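Local structure of histone-lysine N-methyltransferase, H3 lysine-9 specific SUVH4 (Arabidopsis thaliana, 4QEO) at residues H67-R72 with V78-H83; R72-A77 with A489-P494; G296-S301 with P342-R347; N346-S349 with L353-N356. The protein methylates histone H3 on a lysine whose modification marks chromatin for transcriptional repression, and binds methylated DNA through its SRA domain. All coordinates share one frame; numbering follows the deposited sequence.

Interaction 1: residues H67-R72 with V78-H83; sequences HRFFSR and VGFHNH. With nucleotides of chain B.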
# COMPACT_ATOMS: atom_id res chain seq x y z
N HIS A 67 -12.34 0.19 -3.72
CA HIS A 67 -10.92 0.55 -3.82
C HIS A 67 -10.54 1.75 -2.95
O HIS A 67 -11.20 2.78 -3.00
CB HIS A 67 -10.56 0.88 -5.27
CG HIS A 67 -9.09 0.99 -5.49
ND1 HIS A 67 -8.32 -0.07 -5.89
CD2 HIS A 67 -8.24 2.03 -5.30
CE1 HIS A 67 -7.05 0.30 -5.96
NE2 HIS A 67 -6.98 1.57 -5.61
N ARG A 68 -9.49 1.61 -2.14
CA ARG A 68 -9.04 2.71 -1.31
C ARG A 68 -7.87 3.47 -1.93
O ARG A 68 -6.83 2.90 -2.23
CB ARG A 68 -8.60 2.20 0.06
CG ARG A 68 -9.72 1.72 0.94
CD ARG A 68 -9.31 1.86 2.38
NE ARG A 68 -10.42 1.69 3.31
CZ ARG A 68 -10.67 0.56 3.96
NH1 ARG A 68 -9.91 -0.50 3.78
NH2 ARG A 68 -11.70 0.50 4.80
N PHE A 69 -8.06 4.77 -2.11
CA PHE A 69 -7.00 5.65 -2.59
C PHE A 69 -6.46 6.41 -1.39
O PHE A 69 -7.21 6.75 -0.48
CB PHE A 69 -7.54 6.65 -3.63
CG PHE A 69 -7.94 6.02 -4.94
CD1 PHE A 69 -6.98 5.63 -5.86
CD2 PHE A 69 -9.27 5.86 -5.25
CE1 PHE A 69 -7.35 5.07 -7.08
CE2 PHE A 69 -9.67 5.30 -6.46
CZ PHE A 69 -8.72 4.91 -7.38
N PHE A 70 -5.15 6.67 -1.38
CA PHE A 70 -4.53 7.30 -0.20
C PHE A 70 -4.30 8.80 -0.37
O PHE A 70 -3.82 9.47 0.54
CB PHE A 70 -3.25 6.53 0.20
CG PHE A 70 -3.54 5.14 0.71
CD1 PHE A 70 -3.89 4.13 -0.17
CD2 PHE A 70 -3.53 4.86 2.05
CE1 PHE A 70 -4.20 2.86 0.28
CE2 PHE A 70 -3.82 3.59 2.51
CZ PHE A 70 -4.16 2.60 1.63
N SER A 71 -4.70 9.32 -1.53
CA SER A 71 -4.58 10.75 -1.83
C SER A 71 -5.40 11.10 -3.08
O SER A 71 -5.71 10.21 -3.87
CB SER A 71 -3.11 11.12 -2.04
OG SER A 71 -2.64 10.62 -3.28
N ARG A 72 -5.76 12.38 -3.25
CA ARG A 72 -6.40 12.83 -4.50
C ARG A 72 -5.43 12.59 -5.66
O ARG A 72 -5.80 12.15 -6.76
CB ARG A 72 -6.82 14.32 -4.41
CG ARG A 72 -8.03 14.62 -3.48
CD ARG A 72 -9.38 14.07 -4.08
NE ARG A 72 -9.52 14.58 -5.44
CZ ARG A 72 -10.28 15.62 -5.77
NH1 ARG A 72 -11.05 16.22 -4.87
NH2 ARG A 72 -10.28 16.04 -7.03
N VAL A 78 -3.70 7.35 -11.63
CA VAL A 78 -4.32 6.27 -12.41
C VAL A 78 -5.25 6.74 -13.54
O VAL A 78 -5.56 5.99 -14.47
CB VAL A 78 -5.04 5.24 -11.51
CG1 VAL A 78 -4.05 4.62 -10.55
CG2 VAL A 78 -6.13 5.89 -10.76
N GLY A 79 -5.69 7.98 -13.46
CA GLY A 79 -6.63 8.49 -14.45
C GLY A 79 -8.08 8.30 -14.03
O GLY A 79 -8.99 8.50 -14.84
N PHE A 80 -8.28 7.94 -12.77
CA PHE A 80 -9.61 7.71 -12.16
C PHE A 80 -10.37 9.03 -11.93
O PHE A 80 -11.59 9.12 -12.16
CB PHE A 80 -9.42 6.97 -10.82
CG PHE A 80 -10.69 6.70 -10.06
CD1 PHE A 80 -11.19 7.63 -9.15
CD2 PHE A 80 -11.38 5.50 -10.22
CE1 PHE A 80 -12.36 7.38 -8.43
CE2 PHE A 80 -12.56 5.23 -9.50
CZ PHE A 80 -13.05 6.17 -8.61
N HIS A 81 -9.65 10.04 -11.46
CA HIS A 81 -10.21 11.39 -11.28
C HIS A 81 -9.07 12.37 -11.56
O HIS A 81 -8.06 12.38 -10.85
CB HIS A 81 -10.77 11.55 -9.86
CG HIS A 81 -11.65 12.75 -9.68
ND1 HIS A 81 -13.03 12.68 -9.71
CD2 HIS A 81 -11.35 14.05 -9.43
CE1 HIS A 81 -13.54 13.88 -9.51
NE2 HIS A 81 -12.54 14.73 -9.34
N ASN A 82 -9.23 13.18 -12.59
CA ASN A 82 -8.11 13.88 -13.21
C ASN A 82 -7.80 15.30 -12.73
O ASN A 82 -6.92 15.96 -13.27
CB ASN A 82 -8.25 13.86 -14.73
CG ASN A 82 -8.13 12.45 -15.28
OD1 ASN A 82 -7.02 11.94 -15.49
ND2 ASN A 82 -9.28 11.79 -15.50
N HIS A 83 -8.50 15.75 -11.71
CA HIS A 83 -8.17 17.02 -11.06
C HIS A 83 -7.79 16.68 -9.64
O HIS A 83 -8.39 15.78 -9.05
CB HIS A 83 -9.39 17.94 -11.01
CG HIS A 83 -9.90 18.32 -12.36
ND1 HIS A 83 -11.21 18.11 -12.74
CD2 HIS A 83 -9.30 18.94 -13.40
CE1 HIS A 83 -11.38 18.56 -13.97
NE2 HIS A 83 -10.24 19.07 -14.39
P DA B 8 -11.24 17.56 -1.37
OP1 DA B 8 -11.78 16.36 -1.92
OP2 DA B 8 -10.82 17.58 -0.01
O5' DA B 8 -10.00 17.83 -2.29
C5' DA B 8 -9.01 18.78 -1.91
C4' DA B 8 -7.64 18.18 -2.07
O4' DA B 8 -6.70 19.25 -2.23
C3' DA B 8 -7.16 17.42 -0.84
O3' DA B 8 -6.20 16.44 -1.24
C2' DA B 8 -6.62 18.54 0.03
C1' DA B 8 -6.18 19.61 -0.96
N9 DA B 8 -6.60 20.97 -0.69
C8 DA B 8 -7.76 21.42 -0.12
N7 DA B 8 -7.86 22.72 -0.07
C5 DA B 8 -6.68 23.16 -0.65
C6 DA B 8 -6.18 24.45 -0.90
N6 DA B 8 -6.82 25.57 -0.59
N1 DA B 8 -4.98 24.54 -1.51
C2 DA B 8 -4.33 23.42 -1.82
N3 DA B 8 -4.71 22.16 -1.65
C4 DA B 8 -5.91 22.10 -1.05
P DT B 9 -5.61 15.34 -0.33
OP1 DT B 9 -5.05 14.33 -1.14
OP2 DT B 9 -6.58 15.01 0.67
O5' DT B 9 -4.42 16.12 0.38
C5' DT B 9 -3.24 16.46 -0.34
C4' DT B 9 -2.39 17.44 0.43
O4' DT B 9 -3.00 18.73 0.44
C3' DT B 9 -2.14 17.11 1.91
O3' DT B 9 -0.88 16.48 2.04
C2' DT B 9 -2.13 18.46 2.60
C1' DT B 9 -2.42 19.46 1.49
N1 DT B 9 -3.36 20.52 1.84
C2 DT B 9 -2.99 21.83 1.60
O2 DT B 9 -1.90 22.14 1.17
N3 DT B 9 -3.95 22.75 1.90
C4 DT B 9 -5.22 22.51 2.38
O4 DT B 9 -5.98 23.44 2.58
C5 DT B 9 -5.54 21.12 2.58
C7 DT B 9 -6.89 20.76 3.12
C6 DT B 9 -4.62 20.21 2.29
O HOH W 1 -8.21 13.28 -7.60
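Arg72 and His83 carry the polar half of this contact in the SRA domain. Arg72 NH2 donates to His83 O at 2.8 Å, reaching it from above the carbonyl plane, and also to Asn86 O. The other terminal nitrogen, Arg72 NH1, donates to OP1 of DA8 of chain B (3.0 Å), while the backbone N of Arg72 gives a nearly straight bond (174°) to OP1 of DT9 of chain B. A water accepts from Arg72 NE at 2.8 Å and lies within reach of Arg72 O and His83 O. Bends at chi2 and chi3 fold the chain back so that the guanidinium lies between the phosphate and the 78-83 loop. The His81 ring stands almost upright to it, CD2 3.3 Å from Arg72 NH2.

The apolar half is mostly aromatic. Phe69 brings CZ and CE2 over one face of the Phe80 ring in an oblique pairing, planes at 46°, and its CE1 meets Val78 CG2 at 4.0 Å. His67 CD2 sits over a face of the Phe69 ring.

With an alanine at Arg72, His83 O is likely to lose its NH2 donor and the DA8 phosphate its NH1 donor. One cation thus joins the carbonyl of His83 to the DNA backbone.

Interaction 2: residues R72-A77 with A489-P494; sequences RAEMCA and ADNISP. With nucleotides of chain B.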
# COMPACT_ATOMS: atom_id res chain seq x y z
N ARG A 72 -5.76 12.38 -3.25
CA ARG A 72 -6.40 12.83 -4.50
C ARG A 72 -5.43 12.59 -5.66
O ARG A 72 -5.80 12.15 -6.76
CB ARG A 72 -6.82 14.32 -4.41
CG ARG A 72 -8.03 14.62 -3.48
CD ARG A 72 -9.38 14.07 -4.08
NE ARG A 72 -9.52 14.58 -5.44
CZ ARG A 72 -10.28 15.62 -5.77
NH1 ARG A 72 -11.05 16.22 -4.87
NH2 ARG A 72 -10.28 16.04 -7.03
N ALA A 73 -4.14 12.83 -5.38
CA ALA A 73 -3.08 12.65 -6.37
C ALA A 73 -3.03 11.24 -6.94
O ALA A 73 -2.82 11.07 -8.14
CB ALA A 73 -1.71 13.04 -5.77
N GLU A 74 -3.20 10.22 -6.10
CA GLU A 74 -3.19 8.82 -6.58
C GLU A 74 -4.26 8.60 -7.65
O GLU A 74 -4.02 7.93 -8.68
CB GLU A 74 -3.46 7.86 -5.42
CG GLU A 74 -2.27 7.27 -4.76
CD GLU A 74 -2.60 5.97 -4.04
OE1 GLU A 74 -1.66 5.20 -3.75
OE2 GLU A 74 -3.79 5.71 -3.79
N MET A 75 -5.44 9.16 -7.38
CA MET A 75 -6.55 9.12 -8.34
C MET A 75 -6.18 9.78 -9.65
O MET A 75 -6.52 9.27 -10.73
CB MET A 75 -7.82 9.76 -7.74
CG MET A 75 -8.34 8.96 -6.56
SD MET A 75 -9.97 9.48 -5.99
CE MET A 75 -9.45 10.69 -4.84
N CYS A 76 -5.49 10.91 -9.57
CA CYS A 76 -4.96 11.49 -10.81
C CYS A 76 -3.98 10.56 -11.53
O CYS A 76 -4.01 10.42 -12.75
CB CYS A 76 -4.27 12.83 -10.56
SG CYS A 76 -5.32 14.09 -9.80
N ALA A 77 -3.09 9.93 -10.75
CA ALA A 77 -2.02 9.11 -11.34
C ALA A 77 -2.60 7.93 -12.11
O ALA A 77 -2.07 7.55 -13.14
CB ALA A 77 -1.03 8.64 -10.25
N ALA A 489 5.20 -3.14 -0.39
CA ALA A 489 5.29 -2.77 -1.80
C ALA A 489 4.17 -1.80 -2.18
O ALA A 489 4.26 -1.07 -3.17
CB ALA A 489 5.21 -4.01 -2.68
N ASP A 490 3.11 -1.83 -1.40
CA ASP A 490 1.93 -1.05 -1.72
C ASP A 490 1.45 -0.38 -0.46
O ASP A 490 1.84 -0.77 0.65
CB ASP A 490 0.82 -1.97 -2.24
CG ASP A 490 1.27 -2.80 -3.42
OD1 ASP A 490 1.62 -2.21 -4.47
OD2 ASP A 490 1.27 -4.04 -3.30
N ASN A 491 0.58 0.61 -0.61
CA ASN A 491 -0.19 1.09 0.52
C ASN A 491 -1.19 -0.01 0.94
O ASN A 491 -1.99 -0.48 0.13
CB ASN A 491 -0.92 2.39 0.15
CG ASN A 491 0.05 3.53 -0.12
OD1 ASN A 491 0.98 3.74 0.65
ND2 ASN A 491 -0.15 4.25 -1.22
N ILE A 492 -1.13 -0.41 2.20
CA ILE A 492 -1.92 -1.53 2.69
C ILE A 492 -2.99 -1.03 3.65
O ILE A 492 -2.71 -0.20 4.52
CB ILE A 492 -0.99 -2.59 3.37
CG1 ILE A 492 0.05 -3.06 2.35
CG2 ILE A 492 -1.79 -3.75 3.93
CD1 ILE A 492 1.19 -3.89 2.93
N SER A 493 -4.22 -1.50 3.47
CA SER A 493 -5.33 -1.11 4.34
C SER A 493 -5.45 -2.07 5.52
O SER A 493 -4.99 -3.21 5.44
CB SER A 493 -6.65 -1.09 3.56
OG SER A 493 -6.67 -0.08 2.57
N PRO A 494 -6.10 -1.63 6.61
CA PRO A 494 -6.35 -2.51 7.76
C PRO A 494 -7.06 -3.82 7.37
O PRO A 494 -7.92 -3.81 6.50
CB PRO A 494 -7.25 -1.66 8.65
CG PRO A 494 -6.84 -0.26 8.34
CD PRO A 494 -6.53 -0.25 6.87
P DA B 8 -11.24 17.56 -1.37
OP1 DA B 8 -11.78 16.36 -1.92
OP2 DA B 8 -10.82 17.58 -0.01
O5' DA B 8 -10.00 17.83 -2.29
C5' DA B 8 -9.01 18.78 -1.91
C4' DA B 8 -7.64 18.18 -2.07
O4' DA B 8 -6.70 19.25 -2.23
C3' DA B 8 -7.16 17.42 -0.84
O3' DA B 8 -6.20 16.44 -1.24
C2' DA B 8 -6.62 18.54 0.03
C1' DA B 8 -6.18 19.61 -0.96
N9 DA B 8 -6.60 20.97 -0.69
C8 DA B 8 -7.76 21.42 -0.12
N7 DA B 8 -7.86 22.72 -0.07
C5 DA B 8 -6.68 23.16 -0.65
C6 DA B 8 -6.18 24.45 -0.90
N6 DA B 8 -6.82 25.57 -0.59
N1 DA B 8 -4.98 24.54 -1.51
C2 DA B 8 -4.33 23.42 -1.82
N3 DA B 8 -4.71 22.16 -1.65
C4 DA B 8 -5.91 22.10 -1.05
P DT B 9 -5.61 15.34 -0.33
OP1 DT B 9 -5.05 14.33 -1.14
OP2 DT B 9 -6.58 15.01 0.67
O5' DT B 9 -4.42 16.12 0.38
C5' DT B 9 -3.24 16.46 -0.34
C4' DT B 9 -2.39 17.44 0.43
O4' DT B 9 -3.00 18.73 0.44
C3' DT B 9 -2.14 17.11 1.91
O3' DT B 9 -0.88 16.48 2.04
C2' DT B 9 -2.13 18.46 2.60
C1' DT B 9 -2.42 19.46 1.49
N1 DT B 9 -3.36 20.52 1.84
C2 DT B 9 -2.99 21.83 1.60
O2 DT B 9 -1.90 22.14 1.17
N3 DT B 9 -3.95 22.75 1.90
C4 DT B 9 -5.22 22.51 2.38
O4 DT B 9 -5.98 23.44 2.58
C5 DT B 9 -5.54 21.12 2.58
C7 DT B 9 -6.89 20.76 3.12
C6 DT B 9 -4.62 20.21 2.29
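The junction between the SRA and SET domains is bridged here by one polar pair, reaching from the helix that starts at Arg72 to the loop after strand 483-488. Glu74 and Asn491 approach from opposite directions, and Asn491 ND2 donates to Glu74 OE1 over 3.1 Å. The bond is weak: its N-H...O angle is 128°, and the carboxylate and amide planes are turned 46° against each other. The two segments bury little surface between them, which agrees with a bridge made by side-chain ends across backbones whose nearest CA atoms, those of Glu74 and Asn491, are 10.9 Å apart. Glu74 spans much of that distance because its chain is extended beyond CG (chi2 -158°).

Each partner is held more firmly from its own side: Glu74 OE2 accepts from the backbone N of Phe70, which holds the carboxylate near the start of the helix, where Ser71 OG caps the backbone N of Glu74, and Asn491 OD1 accepts from the backbone N of Ala377. With OD1 so engaged, the amide nitrogen faces the carboxylate. Within the helix, Cys76 N bonds Arg72 O at 3.1 Å and Ala77 N bonds Ala73 O.

Helix 10-30 lines the same junction, its Phe21 touching Ala73 and Glu74 and its Arg19 forming a salt bridge with Asp490. Helix 36-46 covers Ala73 and Cys76 through Val41, and strand 68-69 lies against Glu74 and Met75 through Phe69.

Interaction 3: residues G296-S301 with P342-R347; sequences GSCTDS and PKCVNR. With ZN (zinc ion), chain G; ZN (zinc ion), chain H.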
# COMPACT_ATOMS: atom_id res chain seq x y z
N GLY A 296 24.77 12.27 15.29
CA GLY A 296 23.33 12.40 15.46
C GLY A 296 22.52 11.67 14.40
O GLY A 296 22.00 10.58 14.67
N SER A 297 22.40 12.27 13.22
CA SER A 297 21.71 11.63 12.10
C SER A 297 22.43 11.90 10.78
O SER A 297 23.06 12.93 10.62
CB SER A 297 20.26 12.10 12.01
OG SER A 297 19.50 11.60 13.09
N CYS A 298 22.33 10.96 9.84
CA CYS A 298 23.01 11.09 8.56
C CYS A 298 22.11 11.79 7.54
O CYS A 298 21.05 11.26 7.17
CB CYS A 298 23.45 9.73 8.05
SG CYS A 298 24.46 8.82 9.27
N THR A 299 22.55 12.97 7.10
CA THR A 299 21.74 13.84 6.25
C THR A 299 22.45 14.24 4.96
O THR A 299 21.82 14.39 3.92
CB THR A 299 21.35 15.11 7.01
OG1 THR A 299 22.53 15.76 7.51
CG2 THR A 299 20.44 14.77 8.18
N ASP A 300 23.76 14.42 5.04
CA ASP A 300 24.50 14.86 3.86
C ASP A 300 25.19 13.70 3.17
O ASP A 300 26.04 13.02 3.75
CB ASP A 300 25.52 15.94 4.25
CG ASP A 300 26.59 16.14 3.19
OD1 ASP A 300 26.30 15.99 1.98
OD2 ASP A 300 27.73 16.46 3.58
N SER A 301 24.84 13.49 1.90
CA SER A 301 25.42 12.42 1.10
C SER A 301 26.90 12.63 0.76
O SER A 301 27.59 11.68 0.37
CB SER A 301 24.62 12.22 -0.18
OG SER A 301 25.24 11.26 -1.01
N PRO A 342 20.38 6.03 16.99
CA PRO A 342 19.39 5.09 16.45
C PRO A 342 18.30 5.77 15.64
O PRO A 342 17.58 5.08 14.92
CB PRO A 342 18.78 4.45 17.70
CG PRO A 342 19.02 5.44 18.78
CD PRO A 342 20.34 6.08 18.46
N LYS A 343 18.18 7.09 15.76
CA LYS A 343 17.14 7.81 15.04
C LYS A 343 17.50 8.04 13.57
O LYS A 343 16.66 8.51 12.80
CB LYS A 343 16.86 9.16 15.71
CG LYS A 343 16.04 9.07 17.00
CD LYS A 343 15.75 10.45 17.57
CE LYS A 343 15.05 10.40 18.93
NZ LYS A 343 15.01 11.75 19.60
N CYS A 344 18.74 7.72 13.20
CA CYS A 344 19.20 7.95 11.83
C CYS A 344 18.25 7.32 10.82
O CYS A 344 17.82 6.18 11.00
CB CYS A 344 20.62 7.40 11.61
SG CYS A 344 21.20 7.60 9.90
N VAL A 345 17.92 8.05 9.76
CA VAL A 345 16.96 7.54 8.79
C VAL A 345 17.58 6.39 8.00
O VAL A 345 16.88 5.47 7.52
CB VAL A 345 16.42 8.66 7.88
CG1 VAL A 345 15.31 8.14 6.96
CG2 VAL A 345 15.87 9.78 8.74
N ASN A 346 18.91 6.39 7.92
CA ASN A 346 19.61 5.28 7.28
C ASN A 346 19.74 4.06 8.20
O ASN A 346 20.49 3.13 7.90
CB ASN A 346 20.95 5.71 6.69
CG ASN A 346 21.38 4.81 5.55
OD1 ASN A 346 20.57 4.45 4.70
ND2 ASN A 346 22.65 4.41 5.54
N ARG A 347 19.00 4.06 9.30
CA ARG A 347 18.78 2.85 10.07
C ARG A 347 17.30 2.43 10.03
O ARG A 347 16.83 1.74 10.92
CB ARG A 347 19.20 3.07 11.53
CG ARG A 347 20.67 3.48 11.73
CD ARG A 347 20.95 3.73 13.20
NE ARG A 347 22.35 4.06 13.50
CZ ARG A 347 23.28 3.15 13.77
NH1 ARG A 347 22.99 1.86 13.73
NH2 ARG A 347 24.52 3.53 14.06
ZN ZN G . 23.51 7.05 10.09
ZN ZN H . 26.50 8.87 8.03
O HOH W 2 18.88 10.62 9.27
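Cys298 and Cys344 meet at a zinc ion of the pre-SET triangular cluster, in which three zincs are held by cysteines, some of them shared. The Cys298 thiolate is one of the bridging ligands: its SG lies 2.2 Å from the zinc of chain G and 2.4 Å from the zinc of chain H. Cys344 SG binds the chain G ion alone of these two, at 2.4 Å. Cys334 and Cys340 complete the chain G site, and Cys292, Cys294 and Cys304 the chain H site.

The two cysteines reach the metal through different torsions. In Cys298, SG stands anti to the carbonyl carbon (chi1 -54°), beside its own backbone N; in Cys344 it stands anti to the backbone N (chi1 177°). Cys298 SG and Cys344 SG come within 3.5 Å of each other as ligands of one ion. Cys344 SG also accepts from the backbone N of Cys298 (3.5 Å, 155°) and, weakly, from that of Asn346, bonds likely to temper the charge on the thiolate.

Ser297, its OG turned beside its backbone N, lies over the Lys343-Cys344 link. A water also joins the two backbones, donating to Cys298 O at 3.1 Å and accepting from Val345 N at 2.8 Å.

Interaction 4: residues N346-S349 with L353-N356; sequences NRTS and LRFN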
# COMPACT_ATOMS: atom_id res chain seq x y z
N ASN A 346 18.91 6.39 7.92
CA ASN A 346 19.61 5.28 7.28
C ASN A 346 19.74 4.06 8.20
O ASN A 346 20.49 3.13 7.90
CB ASN A 346 20.95 5.71 6.69
CG ASN A 346 21.38 4.81 5.55
OD1 ASN A 346 20.57 4.45 4.70
ND2 ASN A 346 22.65 4.41 5.54
N ARG A 347 19.00 4.06 9.30
CA ARG A 347 18.78 2.85 10.07
C ARG A 347 17.30 2.43 10.03
O ARG A 347 16.83 1.74 10.92
CB ARG A 347 19.20 3.07 11.53
CG ARG A 347 20.67 3.48 11.73
CD ARG A 347 20.95 3.73 13.20
NE ARG A 347 22.35 4.06 13.50
CZ ARG A 347 23.28 3.15 13.77
NH1 ARG A 347 22.99 1.86 13.73
NH2 ARG A 347 24.52 3.53 14.06
N THR A 348 16.57 2.86 8.99
CA THR A 348 15.12 2.57 8.93
C THR A 348 14.64 1.16 9.34
O THR A 348 13.76 1.05 10.19
CB THR A 348 14.52 2.98 7.57
OG1 THR A 348 14.57 4.41 7.47
CG2 THR A 348 13.05 2.51 7.43
N SER A 349 15.25 0.10 8.81
CA SER A 349 14.76 -1.25 9.11
C SER A 349 15.15 -1.78 10.49
O SER A 349 14.73 -2.86 10.89
CB SER A 349 15.17 -2.26 8.03
OG SER A 349 16.53 -2.61 8.17
N LEU A 353 8.97 -2.22 15.78
CA LEU A 353 7.77 -2.51 15.02
C LEU A 353 6.83 -1.32 15.11
O LEU A 353 6.50 -0.86 16.21
CB LEU A 353 7.12 -3.80 15.54
CG LEU A 353 5.77 -4.17 14.94
CD1 LEU A 353 5.88 -4.35 13.44
CD2 LEU A 353 5.25 -5.44 15.60
N ARG A 354 6.43 -0.79 13.96
CA ARG A 354 5.65 0.43 13.88
C ARG A 354 4.15 0.18 13.88
O ARG A 354 3.39 1.12 14.05
CB ARG A 354 5.94 1.20 12.59
CG ARG A 354 7.35 1.66 12.36
CD ARG A 354 7.55 1.96 10.88
NE ARG A 354 8.77 2.72 10.61
CZ ARG A 354 10.00 2.24 10.76
NH1 ARG A 354 10.19 1.00 11.19
NH2 ARG A 354 11.05 3.01 10.50
N PHE A 355 3.72 -1.05 13.61
CA PHE A 355 2.30 -1.30 13.33
C PHE A 355 1.68 -2.34 14.25
O PHE A 355 2.35 -3.27 14.69
CB PHE A 355 2.09 -1.77 11.88
CG PHE A 355 2.78 -0.91 10.86
CD1 PHE A 355 2.25 0.31 10.49
CD2 PHE A 355 3.95 -1.34 10.25
CE1 PHE A 355 2.88 1.10 9.54
CE2 PHE A 355 4.59 -0.55 9.31
CZ PHE A 355 4.05 0.68 8.95
N ASN A 356 0.38 -2.19 14.50
CA ASN A 356 -0.38 -3.18 15.23
C ASN A 356 -0.77 -4.32 14.30
O ASN A 356 -1.56 -4.13 13.38
CB ASN A 356 -1.62 -2.53 15.86
CG ASN A 356 -1.25 -1.48 16.91
OD1 ASN A 356 -0.48 -1.74 17.82
ND2 ASN A 356 -1.81 -0.28 16.77
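Arg354 NH2 has two backbone oxygens to bond, Asp321 O as its stronger partner and Thr348 O more weakly. The bond to Thr348 O is long, 3.4 Å, though fairly straight (153°), and the oxygen sits at the edge of the guanidinium, near its plane. Arg354 NH1 is somewhat farther from that same oxygen, at 3.7 Å, so NH2 is the nearer of the two terminal nitrogens.

The arginine gets there by stretching out: its chain is extended from CG to NE, with chi2 161° and chi3 166°. Thr348 crosses it at about a right angle, and its CG2 methyl lies 3.7 Å from Arg354 NH2. The threonine hydroxyl is turned elsewhere: OG1 stands beside the backbone N and bonds Val345 O within the turn. At the root of the arginine, CB rests over one face of the Phe355 ring.

A methionine in place of Arg354 would probably leave the carbonyls of Thr348 and Asp321 without their common donor.

The contact joins a 3-10 turn in the pre-SET sequence to the loop ahead of strand 357-361. Pro380 of strand 380-383 touches both Thr348 and Arg354, while Tyr316 of strand 316-317 packs against Thr348.

How the interactions relate
Interactions 1 and 2 share Arg72 and lie side by side, with Phe69 packed on Met75 and Phe70 on Asn491, whereas interactions 3 and 4 overlap at Asn346 and Arg347. Interaction 1 is fully buried and combines aromatic packing with charge directed at DNA phosphates. Interaction 2, nearest the middle of the chain, is a sparse polar bridge between the SRA and SET domains. Interaction 3, centred about 25 Å from the chain's centre and partly exposed, depends on metal bonds rather than on apolar packing. Interaction 4 continues from it toward the SET domain with one weak bond to a backbone oxygen; its centre is about 20 Å from that of interaction 2.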